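Local coordinates for protein pullulanase (Klebsiella oxytoca, PDB 2YOC) that hydrolyses alpha-1,6-glucosidic bonds in pullulan and related branched alpha-glucans, and is a substrate of a type 2 secretion system, at residues G393-L397 and T655-I659; M412-H418 and V459-L465; L451-S455 and D582-N586. All coordinates share one frame. Residue numbers count along the deposited sequence, not the author numbering.

In the fold
Contacts 2 and 3 belong to the eight-stranded parallel beta/alpha barrel of pullulanase, and contact 1 ties the loop leading into it to the end of barrel helix 640-655. Contact 2 is fully buried: the first two barrel strands joined by a ladder of main-chain hydrogen bonds. Contacts 1 and 3 are partly buried, nearer the surface. In contact 3, helix 446-457 meets the loop leading into strand 586-591, mixing one serine hydrogen bond with leucine and selenomethionine packing. It touches contact 2 directly, since Asn-586 starts the third strand and pairs with Thr-460 and Val-462. Contact 1 touches neither of the others; there a lysine reaches carbonyl oxygens and a tryptophan face between two loops.

Contact 1 (G393-L397 and T655-I659); sequences GWDNL and TDYKI
Neither segment is regular here: 393-397 carries a type I beta turn from Trp-394 to Leu-397, and 655-659 takes the chain out of helix 640-655. Lys-658 is the first residue to leave helical geometry, with positive phi (56/51). The backbones stay well apart, CA to CA 8.2 Å for Leu-397 and Lys-658 and 9.7 Å for Asp-395 and Asp-656, so long side chains make the junction. Lys-658 points toward the turn with chi1 m and the rest t, an extended arm whose NZ gives a 2.8 Å hydrogen bond to Trp-394 O, which also accepts Leu-397 N weakly, and a weak one, 3.2 Å, to Asp-395 O. Trp-394 (chi1 t, chi2 -97°) lays its indole along this arm: Lys-658 NZ is 4.6 Å from the five-membered ring centroid, 19° off its normal, a cation-pi contact, and Trp-394 CZ2 lies 3.7 Å from Lys-658 CG. Trp-394 CH2 comes within 3.3 Å of Tyr-657 O. Turn carbonyls and an indole face thus hold one ammonium, as plain packing. The contact joins the loop before helix 406-410 to the exit of helix 640-655, just ahead of strand 661-664, beside helix 567-582, whose Arg-573 touches Trp-394.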
ATOM      1  N   GLY B 393     -48.347 -36.191 -14.051  1.00 72.16           N
ATOM      2  CA  GLY B 393     -47.226 -36.607 -13.218  1.00 70.83           C
ATOM      3  C   GLY B 393     -46.428 -35.450 -12.662  1.00 72.59           C
ATOM      4  O   GLY B 393     -45.205 -35.559 -12.509  1.00 71.45           O
ATOM      5  N   TRP B 394     -47.125 -34.326 -12.356  1.00 67.62           N
ATOM      6  CA  TRP B 394     -46.504 -33.137 -11.782  1.00 66.07           C
ATOM      7  C   TRP B 394     -46.035 -33.468 -10.376  1.00 70.00           C
ATOM      8  O   TRP B 394     -44.926 -33.112  -9.995  1.00 67.12           O
ATOM      9  CB  TRP B 394     -47.499 -31.982 -11.723  1.00 65.18           C
ATOM     10  CG  TRP B 394     -47.014 -30.811 -10.925  1.00 66.17           C
ATOM     11  CD1 TRP B 394     -47.307 -30.522  -9.623  1.00 69.25           C
ATOM     12  CD2 TRP B 394     -46.108 -29.797 -11.370  1.00 65.71           C
ATOM     13  NE1 TRP B 394     -46.653 -29.378  -9.237  1.00 68.54           N
ATOM     14  CE2 TRP B 394     -45.914 -28.910 -10.292  1.00 69.46           C
ATOM     15  CE3 TRP B 394     -45.446 -29.548 -12.583  1.00 67.07           C
ATOM     16  CZ2 TRP B 394     -45.113 -27.782 -10.398  1.00 68.61           C
ATOM     17  CZ3 TRP B 394     -44.654 -28.426 -12.688  1.00 68.68           C
ATOM     18  CH2 TRP B 394     -44.489 -27.558 -11.602  1.00 69.19           C
ATOM     19  N   ASP B 395     -46.893 -34.166  -9.617  1.00 68.28           N
ATOM     20  CA  ASP B 395     -46.641 -34.550  -8.244  1.00 67.74           C
ATOM     21  C   ASP B 395     -45.340 -35.337  -8.056  1.00 68.77           C
ATOM     22  O   ASP B 395     -44.690 -35.201  -7.010  1.00 67.78           O
ATOM     23  CB  ASP B 395     -47.865 -35.242  -7.632  1.00 70.91           C
ATOM     24  CG  ASP B 395     -49.135 -34.420  -7.762  1.00 89.89           C
ATOM     25  OD1 ASP B 395     -49.398 -33.579  -6.863  1.00 90.50           O
ATOM     26  OD2 ASP B 395     -49.834 -34.572  -8.794  1.00102.88           O
ATOM     27  N   ASN B 396     -44.904 -36.075  -9.094  1.00 63.69           N
ATOM     28  CA  ASN B 396     -43.646 -36.818  -9.023  1.00 62.19           C
ATOM     29  C   ASN B 396     -42.559 -36.206  -9.929  1.00 64.90           C
ATOM     30  O   ASN B 396     -41.840 -36.914 -10.616  1.00 64.80           O
ATOM     31  CB  ASN B 396     -43.868 -38.329  -9.238  1.00 62.47           C
ATOM     32  CG  ASN B 396     -44.853 -38.960  -8.264  1.00106.70           C
ATOM     33  OD1 ASN B 396     -44.713 -38.868  -7.035  1.00102.56           O
ATOM     34  ND2 ASN B 396     -45.882 -39.620  -8.795  1.00105.63           N
ATOM     35  N   LEU B 397     -42.456 -34.870  -9.939  1.00 60.26           N
ATOM     36  CA  LEU B 397     -41.423 -34.165 -10.685  1.00 57.62           C
ATOM     37  C   LEU B 397     -40.282 -33.823  -9.730  1.00 61.28           C
ATOM     38  O   LEU B 397     -40.505 -33.216  -8.676  1.00 58.93           O
ATOM     39  CB  LEU B 397     -41.954 -32.898 -11.374  1.00 56.91           C
ATOM     40  CG  LEU B 397     -40.912 -32.115 -12.175  1.00 60.33           C
ATOM     41  CD1 LEU B 397     -40.480 -32.867 -13.415  1.00 60.44           C
ATOM     42  CD2 LEU B 397     -41.389 -30.727 -12.498  1.00 64.04           C
ATOM     43  N   THR B 655     -43.179 -24.685  -3.487  1.00 47.44           N
ATOM     44  CA  THR B 655     -43.950 -25.939  -3.558  1.00 48.37           C
ATOM     45  C   THR B 655     -45.017 -26.086  -4.597  1.00 55.06           C
ATOM     46  O   THR B 655     -45.219 -27.208  -5.089  1.00 57.49           O
ATOM     47  CB  THR B 655     -44.452 -26.499  -2.224  1.00 58.71           C
ATOM     48  OG1 THR B 655     -44.998 -25.474  -1.401  1.00 53.37           O
ATOM     49  CG2 THR B 655     -43.412 -27.344  -1.532  1.00 60.04           C
ATOM     50  N   ASP B 656     -45.743 -25.023  -4.908  1.00 50.46           N
ATOM     51  CA  ASP B 656     -46.802 -25.191  -5.888  1.00 50.80           C
ATOM     52  C   ASP B 656     -46.278 -25.112  -7.326  1.00 52.88           C
ATOM     53  O   ASP B 656     -46.765 -25.821  -8.209  1.00 52.02           O
ATOM     54  CB  ASP B 656     -47.963 -24.255  -5.575  1.00 53.65           C
ATOM     55  CG  ASP B 656     -48.456 -24.438  -4.133  1.00 67.07           C
ATOM     56  OD1 ASP B 656     -48.759 -25.598  -3.740  1.00 68.30           O
ATOM     57  OD2 ASP B 656     -48.541 -23.428  -3.400  1.00 68.28           O
ATOM     58  N   TYR B 657     -45.208 -24.343  -7.523  1.00 47.36           N
ATOM     59  CA  TYR B 657     -44.597 -24.185  -8.845  1.00 47.11           C
ATOM     60  C   TYR B 657     -43.309 -24.944  -9.077  1.00 52.72           C
ATOM     61  O   TYR B 657     -42.866 -25.057 -10.229  1.00 51.43           O
ATOM     62  CB  TYR B 657     -44.499 -22.718  -9.242  1.00 46.91           C
ATOM     63  CG  TYR B 657     -45.879 -22.166  -9.495  1.00 47.90           C
ATOM     64  CD1 TYR B 657     -46.570 -22.478 -10.661  1.00 49.89           C
ATOM     65  CD2 TYR B 657     -46.533 -21.403  -8.534  1.00 47.81           C
ATOM     66  CE1 TYR B 657     -47.831 -21.950 -10.913  1.00 51.27           C
ATOM     67  CE2 TYR B 657     -47.807 -20.894  -8.763  1.00 48.64           C
ATOM     68  CZ  TYR B 657     -48.448 -21.157  -9.962  1.00 53.38           C
ATOM     69  OH  TYR B 657     -49.690 -20.627 -10.213  1.00 54.33           O
ATOM     70  N   LYS B 658     -42.738 -25.524  -7.993  1.00 49.40           N
ATOM     71  CA  LYS B 658     -41.542 -26.354  -8.064  1.00 47.25           C
ATOM     72  C   LYS B 658     -40.361 -25.623  -8.711  1.00 50.96           C
ATOM     73  O   LYS B 658     -39.740 -26.118  -9.663  1.00 48.74           O
ATOM     74  CB  LYS B 658     -41.860 -27.725  -8.707  1.00 48.53           C
ATOM     75  CG  LYS B 658     -42.692 -28.614  -7.789  1.00 45.60           C
ATOM     76  CD  LYS B 658     -42.973 -29.980  -8.370  1.00 46.17           C
ATOM     77  CE  LYS B 658     -43.699 -30.777  -7.318  1.00 55.38           C
ATOM     78  NZ  LYS B 658     -43.742 -32.223  -7.621  1.00 68.26           N
ATOM     79  N   ILE B 659     -40.083 -24.413  -8.186  1.00 49.17           N
ATOM     80  CA  ILE B 659     -38.965 -23.566  -8.616  1.00 49.03           C
ATOM     81  C   ILE B 659     -37.746 -23.991  -7.755  1.00 56.37           C
ATOM     82  O   ILE B 659     -37.922 -24.324  -6.557  1.00 57.62           O
ATOM     83  CB  ILE B 659     -39.373 -22.075  -8.474  1.00 51.08           C
ATOM     84  CG1 ILE B 659     -40.511 -21.719  -9.459  1.00 52.14           C
ATOM     85  CG2 ILE B 659     -38.197 -21.117  -8.602  1.00 50.82           C
ATOM     86  CD1 ILE B 659     -40.158 -21.587 -11.014  1.00 51.18           C
TER

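Contact 2 (M412-H418 and V459-L465); sequences MTIHESH and VTHVELL
This is a parallel beta pairing in the wall of the beta/alpha barrel, between its first two strands, 413-417 and 461-464. Their axes approach to 4.6 Å (signed crossing angle -32°), in the register Ile-414 with His-461 through Ser-417 with Leu-464. The ladder runs His-461 N to Thr-413 O 3.0 Å, His-415 N to His-461 O 3.0 Å, Glu-463 N to His-415 O 2.9 Å, Ser-417 N to Glu-463 O 2.8 Å and Leu-465 N to Ser-417 O 3.0 Å. At its start Thr-460 N also donates to Thr-413 O (3.0 Å), and Thr-413 N to Thr-460 OG1 (2.7 Å). Ile-414, Glu-416, His-461 and Glu-463 face inward; the like charges Glu-416 OE2 and Glu-463 OE2 stand 4.0 Å apart, Glu-416 hydrogen-bonded to His-821, Glu-463 in a long, weak ion pair with Arg-663. His-415, Ser-417, Val-462 and Leu-464 face outward, helix 927-945 covering His-415. Selenomethionine Met-412 (chi1, chi2 t) lies over the His-461 ring (chi1 m): CG makes a CH-pi contact 3.5 Å from its centroid, SE a sulfur-aromatic type one at 4.3 Å.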
HETATM    1  N   MSE B 412     -23.604 -25.366 -10.863  1.00 53.45           N
HETATM    2  CA  MSE B 412     -24.608 -24.469 -11.457  1.00 53.14           C
HETATM    3  C   MSE B 412     -24.100 -23.646 -12.645  1.00 57.66           C
HETATM    4  O   MSE B 412     -23.182 -22.835 -12.494  1.00 54.65           O
HETATM    5  CB  MSE B 412     -25.213 -23.558 -10.381  1.00 55.20           C
HETATM    6  CG  MSE B 412     -26.593 -23.013 -10.713  1.00 62.90           C
HETATM    7 SE   MSE B 412     -27.289 -21.852  -9.271  1.00 70.67          SE
HETATM    8  CE  MSE B 412     -27.773 -23.262  -7.964  1.00 66.16           C
ATOM      9  N   THR B 413     -24.725 -23.867 -13.829  1.00 57.23           N
ATOM     10  CA  THR B 413     -24.421 -23.191 -15.097  1.00 58.06           C
ATOM     11  C   THR B 413     -25.733 -22.609 -15.660  1.00 64.51           C
ATOM     12  O   THR B 413     -26.524 -23.319 -16.289  1.00 65.73           O
ATOM     13  CB  THR B 413     -23.656 -24.170 -16.009  1.00 59.91           C
ATOM     14  OG1 THR B 413     -22.402 -24.428 -15.402  1.00 59.83           O
ATOM     15  CG2 THR B 413     -23.384 -23.617 -17.370  1.00 56.40           C
ATOM     16  N   ILE B 414     -25.965 -21.322 -15.378  1.00 61.70           N
ATOM     17  CA  ILE B 414     -27.203 -20.572 -15.682  1.00 61.31           C
ATOM     18  C   ILE B 414     -27.243 -19.952 -17.065  1.00 66.79           C
ATOM     19  O   ILE B 414     -26.257 -19.352 -17.501  1.00 67.41           O
ATOM     20  CB  ILE B 414     -27.529 -19.502 -14.588  1.00 62.89           C
ATOM     21  CG1 ILE B 414     -27.317 -20.053 -13.178  1.00 62.69           C
ATOM     22  CG2 ILE B 414     -28.945 -18.983 -14.736  1.00 62.81           C
ATOM     23  CD1 ILE B 414     -27.180 -18.964 -12.122  1.00 77.52           C
ATOM     24  N   HIS B 415     -28.426 -20.065 -17.717  1.00 62.37           N
ATOM     25  CA  HIS B 415     -28.800 -19.540 -19.021  1.00 62.11           C
ATOM     26  C   HIS B 415     -30.019 -18.664 -18.738  1.00 64.53           C
ATOM     27  O   HIS B 415     -31.106 -19.192 -18.485  1.00 65.64           O
ATOM     28  CB  HIS B 415     -29.191 -20.702 -19.958  1.00 63.71           C
ATOM     29  CG  HIS B 415     -29.178 -20.351 -21.419  1.00 68.45           C
ATOM     30  ND1 HIS B 415     -27.984 -20.214 -22.117  1.00 70.59           N
ATOM     31  CD2 HIS B 415     -30.210 -20.151 -22.276  1.00 71.09           C
ATOM     32  CE1 HIS B 415     -28.323 -19.927 -23.363  1.00 71.04           C
ATOM     33  NE2 HIS B 415     -29.650 -19.885 -23.513  1.00 71.84           N
ATOM     34  N   GLU B 416     -29.825 -17.344 -18.706  1.00 57.80           N
ATOM     35  CA  GLU B 416     -30.870 -16.362 -18.402  1.00 56.37           C
ATOM     36  C   GLU B 416     -31.682 -16.058 -19.657  1.00 65.59           C
ATOM     37  O   GLU B 416     -31.235 -15.324 -20.555  1.00 68.46           O
ATOM     38  CB  GLU B 416     -30.234 -15.095 -17.817  1.00 56.65           C
ATOM     39  CG  GLU B 416     -31.202 -14.017 -17.386  1.00 61.76           C
ATOM     40  CD  GLU B 416     -30.618 -12.616 -17.339  1.00 89.47           C
ATOM     41  OE1 GLU B 416     -30.094 -12.142 -18.379  1.00 80.56           O
ATOM     42  OE2 GLU B 416     -30.734 -11.974 -16.268  1.00 88.24           O
ATOM     43  N   SER B 417     -32.892 -16.601 -19.692  1.00 62.95           N
ATOM     44  CA  SER B 417     -33.838 -16.518 -20.808  1.00 63.82           C
ATOM     45  C   SER B 417     -35.087 -15.644 -20.519  1.00 68.83           C
ATOM     46  O   SER B 417     -35.369 -15.324 -19.353  1.00 68.29           O
ATOM     47  CB  SER B 417     -34.255 -17.931 -21.209  1.00 66.78           C
ATOM     48  OG  SER B 417     -33.254 -18.872 -20.845  1.00 73.15           O
ATOM     49  N   HIS B 418     -35.815 -15.246 -21.605  1.00 65.08           N
ATOM     50  CA  HIS B 418     -37.048 -14.443 -21.604  1.00 64.93           C
ATOM     51  C   HIS B 418     -38.045 -15.136 -22.541  1.00 69.19           C
ATOM     52  O   HIS B 418     -37.646 -15.588 -23.619  1.00 69.95           O
ATOM     53  CB  HIS B 418     -36.754 -13.000 -22.058  1.00 66.40           C
ATOM     54  CG  HIS B 418     -37.945 -12.073 -22.088  1.00 70.73           C
ATOM     55  ND1 HIS B 418     -38.832 -12.068 -23.151  1.00 73.47           N
ATOM     56  CD2 HIS B 418     -38.323 -11.113 -21.207  1.00 72.34           C
ATOM     57  CE1 HIS B 418     -39.727 -11.131 -22.876  1.00 73.11           C
ATOM     58  NE2 HIS B 418     -39.459 -10.524 -21.723  1.00 72.96           N
ATOM     59  N   VAL B 459     -25.189 -27.014 -19.618  1.00 59.76           N
ATOM     60  CA  VAL B 459     -25.962 -25.900 -19.059  1.00 57.69           C
ATOM     61  C   VAL B 459     -26.976 -26.551 -18.100  1.00 61.13           C
ATOM     62  O   VAL B 459     -27.718 -27.450 -18.496  1.00 63.59           O
ATOM     63  CB  VAL B 459     -26.567 -24.973 -20.130  1.00 59.46           C
ATOM     64  CG1 VAL B 459     -27.492 -23.957 -19.499  1.00 58.37           C
ATOM     65  CG2 VAL B 459     -25.460 -24.267 -20.909  1.00 59.38           C
ATOM     66  N   THR B 460     -26.893 -26.215 -16.824  1.00 54.35           N
ATOM     67  CA  THR B 460     -27.685 -26.890 -15.801  1.00 53.14           C
ATOM     68  C   THR B 460     -28.987 -26.191 -15.431  1.00 57.41           C
ATOM     69  O   THR B 460     -29.960 -26.856 -15.071  1.00 57.07           O
ATOM     70  CB  THR B 460     -26.818 -27.121 -14.555  1.00 62.63           C
ATOM     71  OG1 THR B 460     -26.600 -25.877 -13.881  1.00 64.44           O
ATOM     72  CG2 THR B 460     -25.463 -27.752 -14.890  1.00 59.54           C
ATOM     73  N   HIS B 461     -29.003 -24.855 -15.471  1.00 52.59           N
ATOM     74  CA  HIS B 461     -30.151 -24.086 -15.032  1.00 50.61           C
ATOM     75  C   HIS B 461     -30.677 -23.117 -16.067  1.00 56.10           C
ATOM     76  O   HIS B 461     -29.880 -22.495 -16.766  1.00 56.59           O
ATOM     77  CB  HIS B 461     -29.775 -23.284 -13.760  1.00 49.25           C
ATOM     78  CG  HIS B 461     -29.668 -24.101 -12.518  1.00 50.98           C
ATOM     79  ND1 HIS B 461     -28.805 -25.165 -12.427  1.00 52.56           N
ATOM     80  CD2 HIS B 461     -30.262 -23.927 -11.324  1.00 51.76           C
ATOM     81  CE1 HIS B 461     -28.945 -25.642 -11.207  1.00 51.15           C
ATOM     82  NE2 HIS B 461     -29.802 -24.918 -10.506  1.00 51.25           N
ATOM     83  N   VAL B 462     -32.026 -22.915 -16.070  1.00 52.15           N
ATOM     84  CA  VAL B 462     -32.742 -21.933 -16.863  1.00 52.71           C
ATOM     85  C   VAL B 462     -33.235 -20.840 -15.899  1.00 58.54           C
ATOM     86  O   VAL B 462     -33.973 -21.156 -14.959  1.00 58.43           O
ATOM     87  CB  VAL B 462     -33.905 -22.554 -17.699  1.00 57.32           C
ATOM     88  CG1 VAL B 462     -34.728 -21.469 -18.410  1.00 57.53           C
ATOM     89  CG2 VAL B 462     -33.373 -23.562 -18.716  1.00 57.41           C
ATOM     90  N   GLU B 463     -32.813 -19.560 -16.116  1.00 55.93           N
ATOM     91  CA  GLU B 463     -33.299 -18.423 -15.322  1.00 54.79           C
ATOM     92  C   GLU B 463     -34.383 -17.716 -16.121  1.00 60.55           C
ATOM     93  O   GLU B 463     -34.158 -17.365 -17.274  1.00 61.48           O
ATOM     94  CB  GLU B 463     -32.201 -17.444 -14.939  1.00 54.98           C
ATOM     95  CG  GLU B 463     -32.736 -16.286 -14.109  1.00 61.17           C
ATOM     96  CD  GLU B 463     -31.692 -15.547 -13.294  1.00 88.05           C
ATOM     97  OE1 GLU B 463     -30.754 -16.208 -12.793  1.00 59.22           O
ATOM     98  OE2 GLU B 463     -31.814 -14.309 -13.147  1.00 91.28           O
ATOM     99  N   LEU B 464     -35.564 -17.530 -15.528  1.00 56.12           N
ATOM    100  CA  LEU B 464     -36.638 -16.889 -16.249  1.00 54.66           C
ATOM    101  C   LEU B 464     -36.794 -15.470 -15.805  1.00 60.44           C
ATOM    102  O   LEU B 464     -37.167 -15.240 -14.663  1.00 57.08           O
ATOM    103  CB  LEU B 464     -37.969 -17.654 -16.082  1.00 53.81           C
ATOM    104  CG  LEU B 464     -38.043 -19.084 -16.597  1.00 56.75           C
ATOM    105  CD1 LEU B 464     -39.224 -19.762 -16.052  1.00 56.28           C
ATOM    106  CD2 LEU B 464     -38.079 -19.151 -18.110  1.00 58.61           C
ATOM    107  N   LEU B 465     -36.562 -14.508 -16.741  1.00 63.37           N
ATOM    108  CA  LEU B 465     -36.812 -13.061 -16.607  1.00 64.68           C
ATOM    109  C   LEU B 465     -38.328 -12.929 -16.265  1.00 69.18           C
ATOM    110  O   LEU B 465     -39.091 -13.823 -16.679  1.00 68.05           O
ATOM    111  CB  LEU B 465     -36.500 -12.374 -17.942  1.00 65.73           C
ATOM    112  CG  LEU B 465     -35.412 -11.311 -17.905  1.00 71.26           C
ATOM    113  CD1 LEU B 465     -34.049 -11.936 -17.835  1.00 71.83           C
ATOM    114  CD2 LEU B 465     -35.475 -10.426 -19.134  1.00 72.17           C
TER

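Contact 3 (L451-S455 and D582-N586); sequences LKTLS and DLGMN
Leu-583, Ser-455 and Lys-452 bury the most surface where helix 446-457 meets the loop between helix 567-582 and strand 586-591. Segment 451-455 is helical; in 582-586, Gly-584 is the first residue to leave helical geometry, with a positive phi (56/47) that by itself favours glycine. The nearest CA pairs are Lys-452 with Leu-583, 5.2 Å, and Ser-455 with Met-585, 6.6 Å. Leu-583 (chi1 m, chi2 t) sets its CD1 3.9 Å from Leu-451 CB and its CD2 3.8 Å from Lys-452 CG. Lys-452 runs on extended beyond chi1, passing CE 3.5 Å from Asp-582 O. One helical turn on from Leu-451, Ser-455 points toward the loop with chi1 t, and its OG donates a 2.7 Å hydrogen bond to Leu-583 O. The selenomethionine Met-585 fits in beside it, CG 3.3 Å from Ser-455 OG and CE 4.0 Å from Leu-451 CB. Joining successive helical layers round the barrel, the contact mixes leucine and selenomethionine packing with one serine-to-carbonyl hydrogen bond, which gives Leu-583 O a donor as the chain leaves helical geometry.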
ATOM      1  N   LEU B 451     -31.678 -25.695 -26.830  1.00 64.10           N
ATOM      2  CA  LEU B 451     -31.602 -25.812 -25.366  1.00 61.40           C
ATOM      3  C   LEU B 451     -31.295 -27.233 -24.968  1.00 62.05           C
ATOM      4  O   LEU B 451     -30.394 -27.437 -24.169  1.00 58.91           O
ATOM      5  CB  LEU B 451     -32.862 -25.279 -24.658  1.00 60.55           C
ATOM      6  CG  LEU B 451     -33.236 -23.805 -24.906  1.00 63.32           C
ATOM      7  CD1 LEU B 451     -34.353 -23.391 -24.002  1.00 62.95           C
ATOM      8  CD2 LEU B 451     -32.076 -22.881 -24.663  1.00 63.10           C
ATOM      9  N   LYS B 452     -31.960 -28.209 -25.616  1.00 61.42           N
ATOM     10  CA  LYS B 452     -31.733 -29.653 -25.433  1.00 62.07           C
ATOM     11  C   LYS B 452     -30.224 -29.975 -25.601  1.00 67.40           C
ATOM     12  O   LYS B 452     -29.655 -30.634 -24.727  1.00 68.35           O
ATOM     13  CB  LYS B 452     -32.589 -30.479 -26.430  1.00 65.63           C
ATOM     14  CG  LYS B 452     -33.813 -31.162 -25.820  1.00 73.87           C
ATOM     15  CD  LYS B 452     -34.829 -31.589 -26.887  1.00 83.05           C
ATOM     16  CE  LYS B 452     -36.093 -32.156 -26.264  1.00 89.57           C
ATOM     17  NZ  LYS B 452     -37.222 -32.221 -27.240  1.00 90.54           N
ATOM     18  N   THR B 453     -29.562 -29.453 -26.672  1.00 63.71           N
ATOM     19  CA  THR B 453     -28.117 -29.700 -26.826  1.00 62.75           C
ATOM     20  C   THR B 453     -27.268 -28.951 -25.794  1.00 63.25           C
ATOM     21  O   THR B 453     -26.308 -29.534 -25.284  1.00 61.51           O
ATOM     22  CB  THR B 453     -27.575 -29.626 -28.273  1.00 64.26           C
ATOM     23  OG1 THR B 453     -27.187 -28.300 -28.569  1.00 66.18           O
ATOM     24  CG2 THR B 453     -28.525 -30.195 -29.317  1.00 58.98           C
ATOM     25  N   LEU B 454     -27.631 -27.682 -25.460  1.00 58.15           N
ATOM     26  CA  LEU B 454     -26.896 -26.919 -24.450  1.00 56.63           C
ATOM     27  C   LEU B 454     -26.943 -27.654 -23.095  1.00 63.45           C
ATOM     28  O   LEU B 454     -25.910 -27.772 -22.422  1.00 64.91           O
ATOM     29  CB  LEU B 454     -27.443 -25.503 -24.330  1.00 56.09           C
ATOM     30  CG  LEU B 454     -27.201 -24.567 -25.539  1.00 61.94           C
ATOM     31  CD1 LEU B 454     -28.049 -23.319 -25.445  1.00 61.58           C
ATOM     32  CD2 LEU B 454     -25.724 -24.179 -25.700  1.00 64.01           C
ATOM     33  N   SER B 455     -28.114 -28.248 -22.758  1.00 58.22           N
ATOM     34  CA  SER B 455     -28.326 -29.003 -21.533  1.00 56.61           C
ATOM     35  C   SER B 455     -27.446 -30.219 -21.486  1.00 63.14           C
ATOM     36  O   SER B 455     -27.002 -30.628 -20.409  1.00 65.99           O
ATOM     37  CB  SER B 455     -29.779 -29.453 -21.422  1.00 57.50           C
ATOM     38  OG  SER B 455     -29.984 -30.086 -20.168  1.00 64.83           O
ATOM     39  N   ASP B 582     -38.062 -32.899 -20.036  1.00 69.13           N
ATOM     40  CA  ASP B 582     -37.758 -32.966 -21.459  1.00 69.81           C
ATOM     41  C   ASP B 582     -36.446 -32.253 -21.832  1.00 72.64           C
ATOM     42  O   ASP B 582     -35.779 -32.676 -22.781  1.00 73.07           O
ATOM     43  CB  ASP B 582     -38.967 -32.464 -22.288  1.00 72.31           C
ATOM     44  CG  ASP B 582     -40.355 -32.954 -21.812  1.00 81.68           C
ATOM     45  OD1 ASP B 582     -40.417 -33.929 -21.004  1.00 78.55           O
ATOM     46  OD2 ASP B 582     -41.374 -32.357 -22.236  1.00 92.24           O
ATOM     47  N   LEU B 583     -36.070 -31.189 -21.094  1.00 66.38           N
ATOM     48  CA  LEU B 583     -34.808 -30.479 -21.339  1.00 64.39           C
ATOM     49  C   LEU B 583     -33.769 -30.788 -20.260  1.00 69.35           C
ATOM     50  O   LEU B 583     -32.603 -30.440 -20.442  1.00 70.22           O
ATOM     51  CB  LEU B 583     -34.964 -28.952 -21.469  1.00 63.35           C
ATOM     52  CG  LEU B 583     -36.015 -28.341 -22.368  1.00 66.97           C
ATOM     53  CD1 LEU B 583     -35.705 -26.876 -22.581  1.00 66.95           C
ATOM     54  CD2 LEU B 583     -36.046 -28.991 -23.711  1.00 70.68           C
ATOM     55  N   GLY B 584     -34.196 -31.390 -19.146  1.00 64.67           N
ATOM     56  CA  GLY B 584     -33.328 -31.794 -18.036  1.00 63.64           C
ATOM     57  C   GLY B 584     -32.453 -30.730 -17.390  1.00 65.35           C
ATOM     58  O   GLY B 584     -31.256 -30.949 -17.152  1.00 62.72           O
HETATM   59  N   MSE B 585     -33.067 -29.575 -17.093  1.00 61.68           N
HETATM   60  CA  MSE B 585     -32.440 -28.427 -16.450  1.00 59.46           C
HETATM   61  C   MSE B 585     -33.299 -27.929 -15.293  1.00 63.47           C
HETATM   62  O   MSE B 585     -34.534 -28.006 -15.353  1.00 64.77           O
HETATM   63  CB  MSE B 585     -32.267 -27.300 -17.471  1.00 61.11           C
HETATM   64  CG  MSE B 585     -31.047 -27.476 -18.364  1.00 66.54           C
HETATM   65 SE   MSE B 585     -30.760 -25.988 -19.606  1.00 72.28          SE
HETATM   66  CE  MSE B 585     -32.249 -26.286 -20.840  1.00 69.34           C
ATOM     67  N   ASN B 586     -32.651 -27.407 -14.243  1.00 57.35           N
ATOM     68  CA  ASN B 586     -33.355 -26.820 -13.097  1.00 55.48           C
ATOM     69  C   ASN B 586     -33.945 -25.447 -13.510  1.00 58.77           C
ATOM     70  O   ASN B 586     -33.621 -24.947 -14.588  1.00 56.17           O
ATOM     71  CB  ASN B 586     -32.385 -26.612 -11.952  1.00 48.79           C
ATOM     72  CG  ASN B 586     -31.959 -27.842 -11.234  1.00 57.67           C
ATOM     73  OD1 ASN B 586     -32.075 -28.967 -11.733  1.00 53.28           O
ATOM     74  ND2 ASN B 586     -31.414 -27.638 -10.040  1.00 43.00           N
TER